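Local coordinates for TT1561 protein (Thermus thermophilus, PDB 1UF3), which is a predicted phosphoesterase of the calcineurin-like metallophosphoesterase superfamily and binds calcium ions, at the calcium ion site. Sequence-based numbering; all coordinates share one arbitrary frame.

The calcium ion site. Residues 44-48, 52, 73, 75-76, 79, 127. With CA (calcium ion), chain B.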
# COMPACT_ATOMS: atom_id res chain seq x y z
N PRO A 44 -0.67 11.55 -37.16
CA PRO A 44 -1.17 11.70 -38.53
C PRO A 44 -0.02 11.22 -39.41
O PRO A 44 1.13 11.20 -38.96
CB PRO A 44 -1.37 13.21 -38.68
CG PRO A 44 -1.51 13.69 -37.27
CD PRO A 44 -0.50 12.86 -36.52
N LYS A 45 -0.31 10.85 -40.65
CA LYS A 45 0.72 10.39 -41.57
C LYS A 45 1.93 11.35 -41.61
O LYS A 45 3.08 10.90 -41.62
CB LYS A 45 0.12 10.25 -42.98
CG LYS A 45 1.10 9.95 -44.11
CD LYS A 45 1.76 8.60 -43.92
CE LYS A 45 2.79 8.32 -45.01
NZ LYS A 45 2.17 8.30 -46.36
N ALA A 46 1.66 12.65 -41.60
CA ALA A 46 2.71 13.68 -41.67
C ALA A 46 3.80 13.57 -40.61
O ALA A 46 4.95 13.90 -40.87
CB ALA A 46 2.08 15.08 -41.60
N ALA A 47 3.42 13.14 -39.42
CA ALA A 47 4.36 13.00 -38.31
C ALA A 47 5.59 12.16 -38.65
O ALA A 47 5.54 11.23 -39.50
CB ALA A 47 3.64 12.42 -37.10
N LYS A 48 6.69 12.51 -37.99
CA LYS A 48 7.98 11.83 -38.14
C LYS A 48 8.48 11.30 -36.78
O LYS A 48 7.86 11.53 -35.74
CB LYS A 48 9.03 12.79 -38.71
CG LYS A 48 8.72 13.34 -40.10
CD LYS A 48 9.93 14.10 -40.67
CE LYS A 48 9.77 14.40 -42.16
NZ LYS A 48 8.74 15.45 -42.43
N TYR A 52 6.70 10.92 -32.58
CA TYR A 52 6.35 9.70 -31.85
C TYR A 52 7.09 9.72 -30.51
O TYR A 52 6.54 9.32 -29.48
CB TYR A 52 6.73 8.47 -32.67
CG TYR A 52 5.73 8.19 -33.78
CD1 TYR A 52 5.98 8.56 -35.10
CD2 TYR A 52 4.51 7.56 -33.50
CE1 TYR A 52 5.05 8.32 -36.10
CE2 TYR A 52 3.57 7.32 -34.50
CZ TYR A 52 3.84 7.70 -35.79
OH TYR A 52 2.91 7.47 -36.78
N GLN A 73 -2.52 5.40 -40.62
CA GLN A 73 -1.65 6.54 -40.91
C GLN A 73 -0.27 6.59 -40.21
O GLN A 73 0.53 7.50 -40.46
CB GLN A 73 -2.42 7.83 -40.63
CG GLN A 73 -3.52 8.14 -41.64
CD GLN A 73 -4.17 9.49 -41.39
OE1 GLN A 73 -3.48 10.49 -41.23
NE2 GLN A 73 -5.50 9.51 -41.33
N ALA A 75 2.63 5.61 -40.64
CA ALA A 75 3.64 5.13 -41.57
C ALA A 75 4.73 6.16 -41.90
O ALA A 75 4.53 7.38 -41.76
CB ALA A 75 2.94 4.64 -42.86
N PRO A 76 5.92 5.69 -42.29
CA PRO A 76 6.29 4.28 -42.43
C PRO A 76 6.32 3.56 -41.07
O PRO A 76 6.52 4.18 -40.02
CB PRO A 76 7.67 4.34 -43.10
CG PRO A 76 8.23 5.61 -42.53
CD PRO A 76 7.06 6.56 -42.63
N GLU A 79 9.21 4.02 -38.22
CA GLU A 79 9.35 5.19 -37.35
C GLU A 79 8.59 4.94 -36.05
O GLU A 79 9.12 5.16 -34.94
CB GLU A 79 8.83 6.46 -38.03
CG GLU A 79 9.60 6.81 -39.29
CD GLU A 79 9.49 8.29 -39.70
OE1 GLU A 79 10.28 8.69 -40.57
OE2 GLU A 79 8.64 9.04 -39.17
N GLU A 127 3.61 3.98 -47.35
CA GLU A 127 2.68 5.07 -47.65
C GLU A 127 1.52 5.00 -46.63
O GLU A 127 0.83 5.98 -46.37
CB GLU A 127 2.12 4.92 -49.07
CG GLU A 127 3.19 4.76 -50.15
CD GLU A 127 2.61 4.25 -51.46
OE1 GLU A 127 1.84 3.26 -51.41
OE2 GLU A 127 2.93 4.81 -52.53
CA CA B . 4.85 9.49 -40.79
O HOH W 1 6.16 8.12 -39.10
O HOH W 2 7.20 9.90 -41.46
O HOH W 3 5.64 10.48 -43.29
O HOH W 4 3.06 9.21 -39.09
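Three backbone carbonyls and four waters make up the modelled first shell of this calcium, a distorted pentagonal bipyramid. Ala47 O and Ala75 O, each 2.3 Å from the ion, are the axial ligands, nearly opposite across it at 165°. Lys45 O, at 2.4 Å from the ion, forms the equatorial belt with waters 1 to 4, of which water 3 is the most distant, 2.8 Å from the ion. The modelled protein ligands are all main-chain carbonyls. Glu79, on helix 77-90, acts through water instead: CG lies anti to the carbonyl carbon (chi1 -62°), the chain runs on extended, and the carboxylate oxygen OE2 stops 4.1 Å from the ion. OE2 bridges water 1, 2.6 Å from it, and water 2, fixing two neighbouring members of the belt, and its charge probably helps offset the cation's. Water 4 is held by Pro44 O and by the phenol OH of Tyr52, whose ring passes CE1 alongside the ion from helix 49-59. The Lys45 loop is pinned too: its backbone N makes a nearly straight hydrogen bond (164° at H) to the side-chain amide oxygen OE1 of Gln73 at 3.2 Å, on a lone pair, while NZ hydrogen-bonds Glu127 O at 2.7 Å from above the carbonyl plane, off the lone pairs. Beyond Ala75 the chain enters Pro76 through a cis peptide. The calcium thus ties the 45-47 loop to the Ala75-Pro76 stretch just ahead of helix 77-90, which suggests a structural rather than catalytic role, though calcium from crystallisation cannot be excluded.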